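Local coordinates for protein dihydroorotase (Agrobacterium tumefaciens, PDB 2OGJ) that hydrolyses the acetyl ester of (R)-mandelate in vitro, a zinc-dependent deacetylase of the amidohydrolase superfamily built on a TIM barrel, at residues H115-R118 / E119-E123; R145-E148 / L149-I152. All coordinates share one frame; numbering follows the deposited sequence.

Contact 1: residues H115-R118 / E119-E123; sequences HGFR and EYIIE
Phe117 lies against Ile121 and Ile122 on the inner side of helix 114-122, the helix of a beta-alpha-beta unit of the TIM barrel between strands 100-106 and 128-132. With CG opposite the backbone N (chi1 -177°), the ring lies on the carbonyl side and leans over the next turn, whose two isoleucines meet it differently. Ile121 puts CB over one face in a CH-pi contact, 4.1 Å from the centroid of the Phe117 ring, while its CG1 and CG2 approach CD1 and CE1. Ile122 comes obliquely beside CD2 and CE2, on the same side of the ring plane as Ile121, with its CG1 3.6 Å from Phe117 CE2. Ile129 of strand 128-132 touches both Phe117 and Ile122, and Trp81 meets the Phe117 ring edge-to-face.

The backbone widens here from alpha to pi-type turns. Phe117 O accepts from two donors on opposite faces of its carbonyl plane: Ile121 N makes the ordinary alpha bond at 2.8 Å and Ile122 N the wider one at 3.1 Å. Glu123 N to Arg118 O, at 2.9 Å, repeats the wider spacing.

On the outer surface His115 and Glu119 turn to the second subunit, where both meet His82 of that chain; Tyr120 stacks on Tyr120 of the same neighbour. Arg118, bent at chi3, brings its guanidinium edge to the Glu123 carboxylate, the two planes 38° apart. Their salt bridge is weak as a hydrogen bond: Arg118 NE to Glu123 OE2 is 3.3 Å, with an N-H...O angle of 131°.

Contact 2: residues R145-E148 / L149-I152; sequences RVPE and LRDI
Arg150 folds back along Pro147 and Val146 in the loop that follows strand 128-132 of the TIM barrel and precedes helix 157-165. From its CB the chain leaves beside the backbone N (chi1 -63°), which sends CG back over the proline. Arg150 CG rests 3.6 Å from Pro147 CB, an aliphatic contact, and is nearer still to Pro147 O, at 3.3 Å. The next carbon, Arg150 CD, also lies 3.3 Å from Pro147 O but farther from the pyrrolidine ring. A bend at chi3 (57°) then turns the guanidinium to Val146, whose CG1 meets its edge close to the plane, 3.9 Å from Arg150 NH1. At the tip, Arg150 NH2 leaves the loop altogether and pairs with Asp151 of the second subunit in a salt bridge between chains.

The residues between face inward. Glu148 has CG wedged between its backbone N and carbonyl carbon (chi1 74°) and bends again at chi2; its carboxylate is gripped by a salt bridge to Arg177 and a hydrogen bond from Asn134. This side chain lies about 8 Å from a bound zinc ion, near the metal centre without being one of its ligands. Leu149 packs on Ile182 and Thr183 of helix 180-183, and its carbonyl O accepts from Trp186 NE1.

No hydrogen bond or salt bridge joins the two segments; the contact is mainly the aliphatic part of Arg150 against Pro147 and Val146. The Glu148 carboxylate is fixed in position by its two partners, and the Arg150 stem packs within the loop while its charged end serves the subunit interface.

Overall arrangement
Contact 1 precedes contact 2 along the chain, and strand 128-132 of the barrel runs between them: helix 114-122 leads into that strand, and the loop carrying 145-152 leaves it for helix 157-165. Their centres are 23 Å apart and their nearest atoms about 14 Å, so they do not touch. Residues 115-123 pack on the outside of the barrel wall, whereas 145-152 form a peripheral loop whose Glu148 lies near the binuclear zinc site, about 7 Å from the zinc ligand His208, side chain to side chain. Both meet the second subunit of the six-chain assembly, so consecutive connections of one barrel contribute to the subunit interface; 149-152 also touch a third subunit.

Contact 1: residues H115-R118 / E119-E123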
loop_
_atom_site.group_PDB
_atom_site.type_symbol
_atom_site.label_atom_id
_atom_site.label_comp_id
_atom_site.label_asym_id
_atom_site.label_seq_id
_atom_site.Cartn_x
_atom_site.Cartn_y
_atom_site.Cartn_z
ATOM N N HIS A 115 -18.514 -7.660 -22.171
ATOM C CA HIS A 115 -18.865 -7.885 -23.570
ATOM C C HIS A 115 -18.511 -9.341 -23.913
ATOM O O HIS A 115 -19.175 -9.976 -24.722
ATOM C CB HIS A 115 -18.131 -6.888 -24.486
ATOM C CG HIS A 115 -16.648 -7.061 -24.519
ATOM N ND1 HIS A 115 -15.839 -6.778 -23.442
ATOM C CD2 HIS A 115 -15.833 -7.549 -25.482
ATOM C CE1 HIS A 115 -14.589 -7.088 -23.737
ATOM N NE2 HIS A 115 -14.560 -7.560 -24.971
ATOM N N GLY A 116 -17.483 -9.872 -23.257
ATOM C CA GLY A 116 -17.095 -11.248 -23.479
ATOM C C GLY A 116 -18.171 -12.162 -22.929
ATOM O O GLY A 116 -18.526 -13.160 -23.550
ATOM N N PHE A 117 -18.707 -11.825 -21.765
ATOM C CA PHE A 117 -19.749 -12.625 -21.163
ATOM C C PHE A 117 -20.971 -12.633 -22.075
ATOM O O PHE A 117 -21.557 -13.678 -22.324
ATOM C CB PHE A 117 -20.127 -12.044 -19.802
ATOM C CG PHE A 117 -21.161 -12.849 -19.052
ATOM C CD1 PHE A 117 -20.818 -14.048 -18.443
ATOM C CD2 PHE A 117 -22.470 -12.400 -18.940
ATOM C CE1 PHE A 117 -21.753 -14.791 -17.737
ATOM C CE2 PHE A 117 -23.423 -13.153 -18.223
ATOM C CZ PHE A 117 -23.055 -14.342 -17.628
ATOM N N ARG A 118 -21.344 -11.471 -22.590
ATOM C CA ARG A 118 -22.512 -11.364 -23.460
ATOM C C ARG A 118 -22.418 -12.230 -24.714
ATOM O O ARG A 118 -23.355 -12.947 -25.065
ATOM C CB ARG A 118 -22.715 -9.901 -23.873
ATOM C CG ARG A 118 -24.026 -9.637 -24.622
ATOM C CD ARG A 118 -24.089 -8.255 -25.251
ATOM N NE ARG A 118 -22.975 -8.059 -26.169
ATOM C CZ ARG A 118 -22.083 -7.079 -26.053
ATOM N NH1 ARG A 118 -22.182 -6.200 -25.060
ATOM N NH2 ARG A 118 -21.081 -6.990 -26.912
ATOM N N GLU A 119 -21.270 -12.156 -25.377
ATOM C CA GLU A 119 -21.059 -12.889 -26.610
ATOM C C GLU A 119 -20.880 -14.383 -26.449
ATOM O O GLU A 119 -21.435 -15.140 -27.232
ATOM C CB GLU A 119 -19.858 -12.324 -27.363
ATOM C CG GLU A 119 -19.767 -12.809 -28.798
ATOM C CD GLU A 119 -18.492 -12.373 -29.497
ATOM O OE1 GLU A 119 -18.230 -11.145 -29.588
ATOM O OE2 GLU A 119 -17.752 -13.270 -29.963
ATOM N N TYR A 120 -20.105 -14.815 -25.455
ATOM C CA TYR A 120 -19.875 -16.251 -25.250
ATOM C C TYR A 120 -20.901 -16.954 -24.395
ATOM O O TYR A 120 -21.195 -18.118 -24.635
ATOM C CB TYR A 120 -18.512 -16.536 -24.621
ATOM C CG TYR A 120 -17.342 -16.038 -25.401
ATOM C CD1 TYR A 120 -17.198 -16.353 -26.755
ATOM C CD2 TYR A 120 -16.370 -15.245 -24.792
ATOM C CE1 TYR A 120 -16.117 -15.888 -27.488
ATOM C CE2 TYR A 120 -15.281 -14.770 -25.515
ATOM C CZ TYR A 120 -15.161 -15.094 -26.867
ATOM O OH TYR A 120 -14.098 -14.614 -27.599
ATOM N N ILE A 121 -21.440 -16.275 -23.389
ATOM C CA ILE A 121 -22.408 -16.931 -22.513
ATOM C C ILE A 121 -23.878 -16.583 -22.734
ATOM O O ILE A 121 -24.705 -17.475 -22.894
ATOM C CB ILE A 121 -22.068 -16.679 -21.028
ATOM C CG1 ILE A 121 -20.593 -16.997 -20.783
ATOM C CG2 ILE A 121 -22.957 -17.531 -20.137
ATOM C CD1 ILE A 121 -20.175 -18.398 -21.214
ATOM N N ILE A 122 -24.205 -15.297 -22.746
ATOM C CA ILE A 122 -25.591 -14.883 -22.916
ATOM C C ILE A 122 -26.221 -15.204 -24.257
ATOM O O ILE A 122 -27.131 -16.016 -24.321
ATOM C CB ILE A 122 -25.778 -13.361 -22.673
ATOM C CG1 ILE A 122 -25.377 -12.984 -21.245
ATOM C CG2 ILE A 122 -27.228 -12.986 -22.856
ATOM C CD1 ILE A 122 -25.452 -11.507 -20.981
ATOM N N GLU A 123 -25.742 -14.573 -25.320
ATOM C CA GLU A 123 -26.321 -14.753 -26.655
ATOM C C GLU A 123 -26.510 -16.185 -27.162
ATOM O O GLU A 123 -27.575 -16.522 -27.685
ATOM C CB GLU A 123 -25.524 -13.922 -27.668
ATOM C CG GLU A 123 -25.587 -12.407 -27.368
ATOM C CD GLU A 123 -24.492 -11.578 -28.062
ATOM O OE1 GLU A 123 -23.549 -12.167 -28.634
ATOM O OE2 GLU A 123 -24.561 -10.328 -28.023
#

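Contact 2: residues R145-E148 / L149-I152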
loop_
_atom_site.group_PDB
_atom_site.type_symbol
_atom_site.label_atom_id
_atom_site.label_comp_id
_atom_site.label_asym_id
_atom_site.label_seq_id
_atom_site.Cartn_x
_atom_site.Cartn_y
_atom_site.Cartn_z
ATOM N N ARG A 145 -8.206 -15.350 -5.427
ATOM C CA ARG A 145 -6.751 -15.412 -5.470
ATOM C C ARG A 145 -6.172 -14.023 -5.739
ATOM O O ARG A 145 -5.113 -13.674 -5.234
ATOM C CB ARG A 145 -6.306 -16.402 -6.542
ATOM C CG ARG A 145 -6.725 -17.816 -6.248
ATOM C CD ARG A 145 -6.094 -18.781 -7.215
ATOM N NE ARG A 145 -6.826 -18.849 -8.471
ATOM C CZ ARG A 145 -6.263 -18.722 -9.663
ATOM N NH1 ARG A 145 -4.958 -18.505 -9.768
ATOM N NH2 ARG A 145 -7.006 -18.852 -10.749
ATOM N N VAL A 146 -6.873 -13.250 -6.560
ATOM C CA VAL A 146 -6.490 -11.888 -6.877
ATOM C C VAL A 146 -7.769 -11.092 -6.732
ATOM O O VAL A 146 -8.456 -10.832 -7.701
ATOM C CB VAL A 146 -5.978 -11.755 -8.307
ATOM C CG1 VAL A 146 -5.609 -10.312 -8.574
ATOM C CG2 VAL A 146 -4.795 -12.685 -8.531
ATOM N N PRO A 147 -8.107 -10.708 -5.503
ATOM C CA PRO A 147 -9.308 -9.937 -5.160
ATOM C C PRO A 147 -9.669 -8.844 -6.179
ATOM O O PRO A 147 -8.804 -8.149 -6.697
ATOM C CB PRO A 147 -8.953 -9.358 -3.796
ATOM C CG PRO A 147 -8.096 -10.416 -3.210
ATOM C CD PRO A 147 -7.186 -10.770 -4.356
ATOM N N GLU A 148 -10.954 -8.673 -6.445
ATOM C CA GLU A 148 -11.360 -7.673 -7.413
ATOM C C GLU A 148 -11.641 -6.282 -6.844
ATOM O O GLU A 148 -11.769 -5.320 -7.602
ATOM C CB GLU A 148 -12.566 -8.172 -8.222
ATOM C CG GLU A 148 -13.915 -8.196 -7.493
ATOM C CD GLU A 148 -14.157 -9.449 -6.661
ATOM O OE1 GLU A 148 -15.317 -9.671 -6.250
ATOM O OE2 GLU A 148 -13.208 -10.218 -6.405
ATOM N N LEU A 149 -11.736 -6.177 -5.518
ATOM C CA LEU A 149 -11.974 -4.886 -4.855
ATOM C C LEU A 149 -10.883 -4.599 -3.843
ATOM O O LEU A 149 -11.162 -4.413 -2.663
ATOM C CB LEU A 149 -13.319 -4.857 -4.133
ATOM C CG LEU A 149 -14.538 -4.486 -4.967
ATOM C CD1 LEU A 149 -15.765 -4.512 -4.081
ATOM C CD2 LEU A 149 -14.355 -3.112 -5.555
ATOM N N ARG A 150 -9.645 -4.557 -4.333
ATOM C CA ARG A 150 -8.465 -4.302 -3.513
ATOM C C ARG A 150 -8.284 -2.831 -3.151
ATOM O O ARG A 150 -7.580 -2.519 -2.185
ATOM C CB ARG A 150 -7.210 -4.815 -4.237
ATOM C CG ARG A 150 -7.223 -6.320 -4.449
ATOM C CD ARG A 150 -6.129 -6.780 -5.387
ATOM N NE ARG A 150 -4.810 -6.388 -4.917
ATOM C CZ ARG A 150 -3.677 -6.857 -5.429
ATOM N NH1 ARG A 150 -3.715 -7.734 -6.426
ATOM N NH2 ARG A 150 -2.509 -6.453 -4.943
ATOM N N ASP A 151 -8.911 -1.941 -3.921
ATOM C CA ASP A 151 -8.832 -0.500 -3.697
ATOM C C ASP A 151 -9.617 0.244 -4.783
ATOM O O ASP A 151 -10.222 -0.394 -5.631
ATOM C CB ASP A 151 -7.371 -0.043 -3.671
ATOM C CG ASP A 151 -6.576 -0.562 -4.842
ATOM O OD1 ASP A 151 -6.997 -0.340 -5.997
ATOM O OD2 ASP A 151 -5.523 -1.192 -4.606
ATOM N N ILE A 152 -9.616 1.576 -4.773
ATOM C CA ILE A 152 -10.385 2.312 -5.776
ATOM C C ILE A 152 -9.898 2.257 -7.201
ATOM O O ILE A 152 -10.595 2.729 -8.085
ATOM C CB ILE A 152 -10.564 3.826 -5.440
ATOM C CG1 ILE A 152 -9.358 4.331 -4.659
ATOM C CG2 ILE A 152 -11.905 4.065 -4.763
ATOM C CD1 ILE A 152 -8.111 4.361 -5.448
#